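Local coordinates for protein trans-2-enoyl-CoA reductase [NADH] (Treponema denticola ATCC 35405, PDB 4GGO) that catalyses the NADH-dependent reduction of the carbon-carbon double bond of crotonyl-CoA and longer trans-2-enoyl-CoA substrates to saturated acyl-CoA in fatty acid synthesis, at residues Val28-Ile39 with Leu64-Tyr74; Lys48-Ser59 with Tyr74-Glu84. All coordinates share one frame; numbering follows the deposited sequence.

Interaction 1. Residues Val28-Ile39 with Leu64-Tyr74; sequences VEDQIEYTKKRI and LASRITAAFGY
Val28 meets Ile68 where helix 21-38 packs against helix 61-74, the helix that follows strand 52-56 in the Rossmann fold; the axes of the two segments come within 8.4 Å and cross at -53°. Ile68 is a knob in the hole formed by Val28, Gln31, Ile32 and Thr35, and its CD1 lies 4.1 Å from Val28 CG1. The same methyl touches Gln31 CB. Further along the extended Gln31 chain, NE2 lies 3.7 Å from Leu64 CD2 and makes a weak hydrogen bond to Gly27 O, while OE1 faces Ala65. Ile32 covers one face of the Phe72 ring: CD1 stands 3.6 Å above the ring plane, offset toward the rim, while CG2 rests near Phe72 CG. Thr35 is the reciprocal knob, among Ile68, Thr69, Phe72 and Gly73. With CG2 anti to the backbone N, the methyl enters this hole 3.7 Å from Gly73 CA, and OG1 turns back to donate to Gln31 O, which Thr35 N reaches from the opposite face of the carbonyl plane. Lys36 passes CG by Phe72 O, and its NZ forms a salt bridge with Glu110. Just past the helix, Ile39 crosses Tyr74 at about a right angle, its CG2 placed 4.0 Å from the Tyr74 ring centroid.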
loop_
_atom_site.group_PDB
_atom_site.type_symbol
_atom_site.label_atom_id
_atom_site.label_comp_id
_atom_site.label_asym_id
_atom_site.label_seq_id
_atom_site.Cartn_x
_atom_site.Cartn_y
_atom_site.Cartn_z
ATOM N N VAL A 28 5.951 13.121 2.562
ATOM C CA VAL A 28 7.097 12.221 2.505
ATOM C C VAL A 28 8.074 12.529 3.634
ATOM O O VAL A 28 8.580 11.621 4.295
ATOM C CB VAL A 28 7.824 12.316 1.147
ATOM C CG1 VAL A 28 9.101 11.489 1.161
ATOM C CG2 VAL A 28 6.905 11.869 0.021
ATOM N N GLU A 29 8.326 13.816 3.858
ATOM C CA GLU A 29 9.250 14.251 4.901
ATOM C C GLU A 29 8.783 13.853 6.298
ATOM O O GLU A 29 9.593 13.470 7.141
ATOM C CB GLU A 29 9.472 15.763 4.830
ATOM C CG GLU A 29 10.350 16.206 3.671
ATOM C CD GLU A 29 10.492 17.712 3.586
ATOM O OE1 GLU A 29 9.577 18.425 4.049
ATOM O OE2 GLU A 29 11.521 18.185 3.058
ATOM N N ASP A 30 7.477 13.947 6.539
ATOM C CA ASP A 30 6.915 13.565 7.831
ATOM C C ASP A 30 7.108 12.076 8.100
ATOM O O ASP A 30 7.351 11.671 9.237
ATOM C CB ASP A 30 5.429 13.924 7.916
ATOM C CG ASP A 30 5.195 15.416 8.052
ATOM O OD1 ASP A 30 6.175 16.156 8.282
ATOM O OD2 ASP A 30 4.028 15.848 7.940
ATOM N N GLN A 31 6.999 11.266 7.052
ATOM C CA GLN A 31 7.199 9.828 7.187
ATOM C C GLN A 31 8.665 9.518 7.471
ATOM O O GLN A 31 8.978 8.619 8.251
ATOM C CB GLN A 31 6.734 9.089 5.932
ATOM C CG GLN A 31 5.231 9.141 5.702
ATOM C CD GLN A 31 4.802 8.349 4.482
ATOM O OE1 GLN A 31 5.102 7.160 4.363
ATOM N NE2 GLN A 31 4.103 9.007 3.564
ATOM N N ILE A 32 9.556 10.269 6.831
ATOM C CA ILE A 32 10.988 10.121 7.057
ATOM C C ILE A 32 11.339 10.483 8.496
ATOM O O ILE A 32 12.097 9.771 9.155
ATOM C CB ILE A 32 11.809 11.000 6.091
ATOM C CG1 ILE A 32 11.578 10.557 4.646
ATOM C CG2 ILE A 32 13.292 10.930 6.427
ATOM C CD1 ILE A 32 12.214 11.467 3.622
ATOM N N GLU A 33 10.775 11.586 8.981
ATOM C CA GLU A 33 11.032 12.033 10.347
ATOM C C GLU A 33 10.554 11.007 11.369
ATOM O O GLU A 33 11.227 10.762 12.371
ATOM C CB GLU A 33 10.382 13.393 10.615
ATOM C CG GLU A 33 10.617 13.914 12.029
ATOM C CD GLU A 33 9.982 15.269 12.274
ATOM O OE1 GLU A 33 9.485 15.882 11.306
ATOM O OE2 GLU A 33 9.978 15.721 13.440
ATOM N N TYR A 34 9.394 10.405 11.116
ATOM C CA TYR A 34 8.879 9.373 12.006
ATOM C C TYR A 34 9.795 8.159 12.007
ATOM O O TYR A 34 10.108 7.607 13.062
ATOM C CB TYR A 34 7.462 8.944 11.612
ATOM C CG TYR A 34 6.933 7.818 12.475
ATOM C CD1 TYR A 34 6.314 8.083 13.690
ATOM C CD2 TYR A 34 7.065 6.489 12.084
ATOM C CE1 TYR A 34 5.837 7.059 14.487
ATOM C CE2 TYR A 34 6.592 5.459 12.877
ATOM C CZ TYR A 34 5.978 5.750 14.075
ATOM O OH TYR A 34 5.504 4.730 14.868
ATOM N N THR A 35 10.213 7.747 10.814
ATOM C CA THR A 35 11.055 6.567 10.651
ATOM C C THR A 35 12.380 6.698 11.402
ATOM O O THR A 35 12.855 5.740 12.013
ATOM C CB THR A 35 11.335 6.279 9.161
ATOM O OG1 THR A 35 10.093 6.131 8.462
ATOM C CG2 THR A 35 12.153 5.007 9.003
ATOM N N LYS A 36 12.971 7.889 11.358
ATOM C CA LYS A 36 14.219 8.146 12.070
ATOM C C LYS A 36 14.024 8.046 13.580
ATOM O O LYS A 36 14.939 7.664 14.311
ATOM C CB LYS A 36 14.781 9.522 11.699
ATOM C CG LYS A 36 15.282 9.626 10.267
ATOM C CD LYS A 36 15.796 11.026 9.967
ATOM C CE LYS A 36 16.393 11.112 8.572
ATOM N NZ LYS A 36 17.594 10.243 8.430
ATOM N N LYS A 37 12.825 8.385 14.043
ATOM C CA LYS A 37 12.508 8.312 15.465
ATOM C C LYS A 37 12.045 6.917 15.866
ATOM O O LYS A 37 12.199 6.513 17.017
ATOM C CB LYS A 37 11.424 9.324 15.832
ATOM C CG LYS A 37 11.800 10.770 15.583
ATOM C CD LYS A 37 10.681 11.699 16.027
ATOM C CE LYS A 37 11.025 13.149 15.742
ATOM N NZ LYS A 37 12.306 13.549 16.386
ATOM N N ARG A 38 11.471 6.187 14.916
ATOM C CA ARG A 38 10.920 4.866 15.199
ATOM C C ARG A 38 11.990 3.782 15.125
ATOM O O ARG A 38 12.100 2.940 16.017
ATOM C CB ARG A 38 9.774 4.549 14.236
ATOM C CG ARG A 38 9.169 3.170 14.421
ATOM C CD ARG A 38 8.622 2.990 15.826
ATOM N NE ARG A 38 7.983 1.690 16.002
ATOM C CZ ARG A 38 8.630 0.579 16.339
ATOM N NH1 ARG A 38 9.943 0.605 16.530
ATOM N NH2 ARG A 38 7.966 -0.561 16.481
ATOM N N ILE A 39 12.775 3.807 14.054
ATOM C CA ILE A 39 13.847 2.838 13.876
ATOM C C ILE A 39 15.150 3.406 14.433
ATOM O O ILE A 39 15.976 3.944 13.694
ATOM C CB ILE A 39 14.029 2.467 12.393
ATOM C CG1 ILE A 39 12.676 2.141 11.755
ATOM C CG2 ILE A 39 14.978 1.289 12.246
ATOM C CD1 ILE A 39 11.991 0.937 12.363
ATOM N N LEU A 64 5.446 3.096 -0.568
ATOM C CA LEU A 64 6.237 4.267 -0.204
ATOM C C LEU A 64 6.816 4.139 1.204
ATOM O O LEU A 64 7.983 4.454 1.438
ATOM C CB LEU A 64 5.385 5.534 -0.304
ATOM C CG LEU A 64 6.015 6.843 0.176
ATOM C CD1 LEU A 64 7.274 7.162 -0.613
ATOM C CD2 LEU A 64 5.011 7.984 0.085
ATOM N N ALA A 65 5.993 3.674 2.138
ATOM C CA ALA A 65 6.431 3.502 3.518
ATOM C C ALA A 65 7.511 2.428 3.623
ATOM O O ALA A 65 8.399 2.508 4.473
ATOM C CB ALA A 65 5.247 3.163 4.414
ATOM N N SER A 66 7.431 1.430 2.749
ATOM C CA SER A 66 8.407 0.347 2.721
ATOM C C SER A 66 9.768 0.838 2.242
ATOM O O SER A 66 10.806 0.419 2.755
ATOM C CB SER A 66 7.917 -0.794 1.829
ATOM O OG SER A 66 6.658 -1.276 2.266
ATOM N N ARG A 67 9.759 1.726 1.253
ATOM C CA ARG A 67 10.999 2.277 0.725
ATOM C C ARG A 67 11.618 3.232 1.737
ATOM O O ARG A 67 12.826 3.204 1.975
ATOM C CB ARG A 67 10.753 2.990 -0.607
ATOM C CG ARG A 67 12.000 3.115 -1.468
ATOM C CD ARG A 67 11.744 3.926 -2.730
ATOM N NE ARG A 67 12.945 4.020 -3.555
ATOM C CZ ARG A 67 13.038 4.740 -4.670
ATOM N NH1 ARG A 67 11.998 5.442 -5.100
ATOM N NH2 ARG A 67 14.174 4.760 -5.351
ATOM N N ILE A 68 10.778 4.068 2.341
ATOM C CA ILE A 68 11.225 5.023 3.351
ATOM C C ILE A 68 11.811 4.325 4.581
ATOM O O ILE A 68 12.852 4.734 5.098
ATOM C CB ILE A 68 10.077 5.965 3.773
ATOM C CG1 ILE A 68 9.712 6.904 2.621
ATOM C CG2 ILE A 68 10.456 6.769 5.008
ATOM C CD1 ILE A 68 8.575 7.847 2.939
ATOM N N THR A 69 11.144 3.270 5.041
ATOM C CA THR A 69 11.624 2.516 6.196
ATOM C C THR A 69 12.973 1.858 5.905
ATOM O O THR A 69 13.883 1.892 6.733
ATOM C CB THR A 69 10.612 1.438 6.640
ATOM O OG1 THR A 69 9.360 2.057 6.965
ATOM C CG2 THR A 69 11.129 0.689 7.864
ATOM N N ALA A 70 13.096 1.265 4.723
ATOM C CA ALA A 70 14.338 0.610 4.326
ATOM C C ALA A 70 15.476 1.615 4.189
ATOM O O ALA A 70 16.581 1.383 4.677
ATOM C CB ALA A 70 14.148 -0.155 3.023
ATOM N N ALA A 71 15.195 2.734 3.532
ATOM C CA ALA A 71 16.222 3.730 3.247
ATOM C C ALA A 71 16.596 4.572 4.464
ATOM O O ALA A 71 17.767 4.674 4.817
ATOM C CB ALA A 71 15.787 4.627 2.091
ATOM N N PHE A 72 15.601 5.174 5.107
ATOM C CA PHE A 72 15.877 6.138 6.168
ATOM C C PHE A 72 15.871 5.536 7.569
ATOM O O PHE A 72 16.206 6.210 8.543
ATOM C CB PHE A 72 14.911 7.321 6.078
ATOM C CG PHE A 72 15.013 8.077 4.786
ATOM C CD1 PHE A 72 16.036 8.988 4.581
ATOM C CD2 PHE A 72 14.097 7.865 3.769
ATOM C CE1 PHE A 72 16.135 9.681 3.390
ATOM C CE2 PHE A 72 14.193 8.556 2.577
ATOM C CZ PHE A 72 15.214 9.466 2.387
ATOM N N GLY A 73 15.500 4.265 7.666
ATOM C CA GLY A 73 15.538 3.565 8.936
ATOM C C GLY A 73 16.735 2.640 9.027
ATOM O O GLY A 73 17.328 2.478 10.094
ATOM N N TYR A 74 17.101 2.038 7.901
ATOM C CA TYR A 74 18.166 1.042 7.886
ATOM C C TYR A 74 19.356 1.433 7.011
ATOM O O TYR A 74 20.403 0.788 7.059
ATOM C CB TYR A 74 17.610 -0.323 7.470
ATOM C CG TYR A 74 16.673 -0.926 8.493
ATOM C CD1 TYR A 74 17.159 -1.715 9.529
ATOM C CD2 TYR A 74 15.304 -0.699 8.430
ATOM C CE1 TYR A 74 16.310 -2.265 10.470
ATOM C CE2 TYR A 74 14.444 -1.244 9.367
ATOM C CZ TYR A 74 14.953 -2.026 10.385
ATOM O OH TYR A 74 14.105 -2.573 11.319
#

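Interaction 2. Residues Lys48-Ser59 with Tyr74-Glu84; sequences KAPKNVLVLGCS and YGAATIGVSFE
Lys51 O accepts from Ala77 N at 2.8 Å, the first bond of the ladder between parallel strands 52-56 and 77-82, which form the first beta-alpha-beta unit of the Rossmann fold. Val53 N donates to Ala77 O at 2.8 Å with an N-H...O angle of 171°, and Val53 O takes Ile79 N; Val55 repeats the pattern with Ile79 O and Val81 N. Val81 O accepts twice: Gly57 N approaches almost in line with the carbonyl, and Cys58 N at 3.2 Å from above its plane. These two bonds lie where the chain leaves the strand for Gly57, Cys58 and Ser59, which bind NAD(+). On one face of the sheet, Leu54 CD1 packs 3.8 Å from Ile79 CG2, while Leu56 and Val81 lie side by side. On the other, Cys58 SG, 3.4 Å from Gly80 C, occupies the space beside Gly80 where a side chain would collide with it. At the N-terminal end Pro50 CD lies over a face of the Tyr74 ring, 3.9 Å from its centroid. Ser59 OG sits between its backbone N and carbonyl carbon (chi1 68°), which points it at Glu84 OE2; it donates there at 2.6 Å, from above the carboxylate plane. The bend at Glu84 chi2 (-59°) brings the carboxylate to Ser59. Glu84 plays an important role in discriminating NADH from NADPH.

In the next shell, helix 124-136 covers Leu54, Ile79 and Val81, and Asp142 binds the backbone N of Lys51 and Asn52. Ser82 OG is hydrogen-bonded to Asn100 ND2 and only weakly to Glu84 OE2, while Glu84 OE1 is held by Thr94 OG1.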
loop_
_atom_site.group_PDB
_atom_site.type_symbol
_atom_site.label_atom_id
_atom_site.label_comp_id
_atom_site.label_asym_id
_atom_site.label_seq_id
_atom_site.Cartn_x
_atom_site.Cartn_y
_atom_site.Cartn_z
ATOM N N LYS A 48 19.429 -8.220 12.200
ATOM C CA LYS A 48 19.900 -8.017 10.837
ATOM C C LYS A 48 19.226 -6.792 10.228
ATOM O O LYS A 48 18.358 -6.178 10.850
ATOM C CB LYS A 48 19.633 -9.256 9.981
ATOM C CG LYS A 48 20.324 -10.513 10.486
ATOM C CD LYS A 48 20.192 -11.657 9.495
ATOM C CE LYS A 48 20.976 -12.875 9.957
ATOM N NZ LYS A 48 20.939 -13.977 8.954
ATOM N N ALA A 49 19.627 -6.437 9.013
ATOM C CA ALA A 49 19.094 -5.250 8.360
ATOM C C ALA A 49 19.101 -5.410 6.846
ATOM O O ALA A 49 19.944 -6.120 6.299
ATOM C CB ALA A 49 19.899 -4.023 8.767
ATOM N N PRO A 50 18.152 -4.754 6.159
ATOM C CA PRO A 50 18.148 -4.788 4.695
ATOM C C PRO A 50 19.332 -4.006 4.141
ATOM O O PRO A 50 19.803 -3.076 4.793
ATOM C CB PRO A 50 16.831 -4.096 4.334
ATOM C CG PRO A 50 16.542 -3.209 5.493
ATOM C CD PRO A 50 17.042 -3.947 6.698
ATOM N N LYS A 51 19.808 -4.386 2.958
ATOM C CA LYS A 51 20.951 -3.720 2.339
ATOM C C LYS A 51 20.594 -3.212 0.945
ATOM O O LYS A 51 20.808 -2.044 0.621
ATOM C CB LYS A 51 22.145 -4.673 2.257
ATOM C CG LYS A 51 23.433 -4.024 1.762
ATOM C CD LYS A 51 24.600 -5.007 1.756
ATOM C CE LYS A 51 24.500 -6.008 0.607
ATOM N NZ LYS A 51 25.595 -7.022 0.684
ATOM N N ASN A 52 20.052 -4.105 0.125
ATOM C CA ASN A 52 19.602 -3.754 -1.215
ATOM C C ASN A 52 18.133 -4.113 -1.386
ATOM O O ASN A 52 17.768 -5.287 -1.376
ATOM C CB ASN A 52 20.449 -4.470 -2.266
ATOM C CG ASN A 52 21.881 -3.978 -2.293
ATOM O OD1 ASN A 52 22.136 -2.776 -2.336
ATOM N ND2 ASN A 52 22.827 -4.910 -2.262
ATOM N N VAL A 53 17.290 -3.097 -1.542
ATOM C CA VAL A 53 15.849 -3.316 -1.566
ATOM C C VAL A 53 15.195 -2.903 -2.882
ATOM O O VAL A 53 15.437 -1.813 -3.397
ATOM C CB VAL A 53 15.155 -2.568 -0.411
ATOM C CG1 VAL A 53 13.678 -2.928 -0.357
ATOM C CG2 VAL A 53 15.833 -2.892 0.915
ATOM N N LEU A 54 14.362 -3.790 -3.416
ATOM C CA LEU A 54 13.526 -3.469 -4.561
ATOM C C LEU A 54 12.086 -3.292 -4.090
ATOM O O LEU A 54 11.530 -4.177 -3.439
ATOM C CB LEU A 54 13.599 -4.585 -5.604
ATOM C CG LEU A 54 12.741 -4.411 -6.859
ATOM C CD1 LEU A 54 13.163 -3.173 -7.640
ATOM C CD2 LEU A 54 12.813 -5.653 -7.735
ATOM N N VAL A 55 11.492 -2.146 -4.404
ATOM C CA VAL A 55 10.104 -1.888 -4.035
ATOM C C VAL A 55 9.242 -1.656 -5.268
ATOM O O VAL A 55 9.444 -0.694 -6.012
ATOM C CB VAL A 55 9.967 -0.679 -3.088
ATOM C CG1 VAL A 55 8.502 -0.446 -2.741
ATOM C CG2 VAL A 55 10.784 -0.898 -1.826
ATOM N N LEU A 56 8.279 -2.545 -5.478
ATOM C CA LEU A 56 7.388 -2.459 -6.625
ATOM C C LEU A 56 6.085 -1.775 -6.229
ATOM O O LEU A 56 5.284 -2.330 -5.477
ATOM C CB LEU A 56 7.129 -3.855 -7.188
ATOM C CG LEU A 56 8.418 -4.601 -7.543
ATOM C CD1 LEU A 56 8.140 -6.045 -7.924
ATOM C CD2 LEU A 56 9.154 -3.878 -8.663
ATOM N N GLY A 57 5.882 -0.566 -6.743
ATOM C CA GLY A 57 4.786 0.278 -6.304
ATOM C C GLY A 57 5.284 1.158 -5.176
ATOM O O GLY A 57 4.759 1.126 -4.065
ATOM N N CYS A 58 6.302 1.957 -5.477
ATOM C CA CYS A 58 7.074 2.661 -4.459
ATOM C C CYS A 58 6.579 4.070 -4.158
ATOM O O CYS A 58 7.127 4.744 -3.289
ATOM C CB CYS A 58 8.526 2.760 -4.918
ATOM S SG CYS A 58 8.706 3.699 -6.462
ATOM N N SER A 59 5.551 4.518 -4.870
ATOM C CA SER A 59 5.211 5.939 -4.871
ATOM C C SER A 59 4.127 6.355 -3.878
ATOM O O SER A 59 3.923 7.547 -3.645
ATOM C CB SER A 59 4.825 6.388 -6.280
ATOM O OG SER A 59 3.598 5.806 -6.681
ATOM N N TYR A 74 17.101 2.038 7.901
ATOM C CA TYR A 74 18.166 1.042 7.886
ATOM C C TYR A 74 19.356 1.433 7.011
ATOM O O TYR A 74 20.403 0.788 7.059
ATOM C CB TYR A 74 17.610 -0.323 7.470
ATOM C CG TYR A 74 16.673 -0.926 8.493
ATOM C CD1 TYR A 74 17.159 -1.715 9.529
ATOM C CD2 TYR A 74 15.304 -0.699 8.430
ATOM C CE1 TYR A 74 16.310 -2.265 10.470
ATOM C CE2 TYR A 74 14.444 -1.244 9.367
ATOM C CZ TYR A 74 14.953 -2.026 10.385
ATOM O OH TYR A 74 14.105 -2.573 11.319
ATOM N N GLY A 75 19.196 2.489 6.221
ATOM C CA GLY A 75 20.276 2.983 5.383
ATOM C C GLY A 75 20.452 2.182 4.107
ATOM O O GLY A 75 21.506 2.232 3.474
ATOM N N ALA A 76 19.414 1.447 3.724
ATOM C CA ALA A 76 19.495 0.553 2.575
ATOM C C ALA A 76 19.478 1.292 1.243
ATOM O O ALA A 76 18.919 2.383 1.127
ATOM C CB ALA A 76 18.370 -0.472 2.619
ATOM N N ALA A 77 20.104 0.685 0.241
ATOM C CA ALA A 77 20.000 1.165 -1.128
ATOM C C ALA A 77 18.687 0.651 -1.700
ATOM O O ALA A 77 18.351 -0.522 -1.538
ATOM C CB ALA A 77 21.173 0.668 -1.951
ATOM N N THR A 78 17.932 1.527 -2.355
ATOM C CA THR A 78 16.627 1.135 -2.873
ATOM C C THR A 78 16.442 1.452 -4.351
ATOM O O THR A 78 16.828 2.518 -4.829
ATOM C CB THR A 78 15.467 1.801 -2.094
ATOM O OG1 THR A 78 15.436 3.207 -2.374
ATOM C CG2 THR A 78 15.616 1.580 -0.595
ATOM N N ILE A 79 15.853 0.503 -5.066
ATOM C CA ILE A 79 15.336 0.757 -6.399
ATOM C C ILE A 79 13.817 0.693 -6.320
ATOM O O ILE A 79 13.253 -0.309 -5.879
ATOM C CB ILE A 79 15.838 -0.276 -7.419
ATOM C CG1 ILE A 79 17.353 -0.154 -7.598
ATOM C CG2 ILE A 79 15.132 -0.088 -8.754
ATOM C CD1 ILE A 79 17.945 -1.210 -8.499
ATOM N N GLY A 80 13.160 1.772 -6.725
ATOM C CA GLY A 80 11.712 1.831 -6.690
ATOM C C GLY A 80 11.110 1.848 -8.079
ATOM O O GLY A 80 11.651 2.470 -8.993
ATOM N N VAL A 81 9.987 1.157 -8.238
ATOM C CA VAL A 81 9.274 1.126 -9.505
ATOM C C VAL A 81 7.818 1.531 -9.307
ATOM O O VAL A 81 7.133 0.998 -8.434
ATOM C CB VAL A 81 9.318 -0.276 -10.142
ATOM C CG1 VAL A 81 8.474 -0.309 -11.406
ATOM C CG2 VAL A 81 10.752 -0.681 -10.442
ATOM N N SER A 82 7.356 2.482 -10.113
ATOM C CA SER A 82 5.957 2.895 -10.098
ATOM C C SER A 82 5.571 3.484 -11.451
ATOM O O SER A 82 6.433 3.878 -12.230
ATOM C CB SER A 82 5.700 3.913 -8.986
ATOM O OG SER A 82 6.396 5.123 -9.227
ATOM N N PHE A 83 4.271 3.542 -11.722
ATOM C CA PHE A 83 3.778 4.063 -12.991
ATOM C C PHE A 83 3.086 5.407 -12.781
ATOM O O PHE A 83 1.913 5.462 -12.414
ATOM C CB PHE A 83 2.812 3.066 -13.634
ATOM C CG PHE A 83 2.658 3.236 -15.121
ATOM C CD1 PHE A 83 3.409 4.175 -15.812
ATOM C CD2 PHE A 83 1.757 2.456 -15.828
ATOM C CE1 PHE A 83 3.266 4.329 -17.181
ATOM C CE2 PHE A 83 1.610 2.606 -17.197
ATOM C CZ PHE A 83 2.366 3.545 -17.873
ATOM N N GLU A 84 3.816 6.490 -13.024
ATOM C CA GLU A 84 3.299 7.829 -12.773
ATOM C C GLU A 84 3.071 8.615 -14.056
ATOM O O GLU A 84 3.490 8.206 -15.137
ATOM C CB GLU A 84 4.267 8.608 -11.880
ATOM C CG GLU A 84 4.675 7.874 -10.621
ATOM C CD GLU A 84 3.492 7.531 -9.748
ATOM O OE1 GLU A 84 2.556 8.353 -9.664
ATOM O OE2 GLU A 84 3.496 6.434 -9.151
HETATM O O HOH W 1 21.538 -1.283 5.037
#

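Helix 61-74 joins the strands of interaction 2 and carries the second segment of interaction 1, so the helix that Val28-Ile39 packs against is the crossover of the beta-alpha-beta unit. The centres of the two contacts are 12 Å apart. Two probable hydrogen bonds tie them together: Arg67 NE to Thr78 OG1 at 2.9 Å, and Ala76 N to Ala70 O at 3.0 Å. Tyr74 is shared by both. Toward NAD(+), Leu64 CB packs 3.5 Å from Cys58 O, and the Leu64 side chain is about 5 Å from Gly61, another NAD(+)-binding residue, so the helix contact approaches the loop whose first residues, Gly57-Ser59, belong to interaction 2.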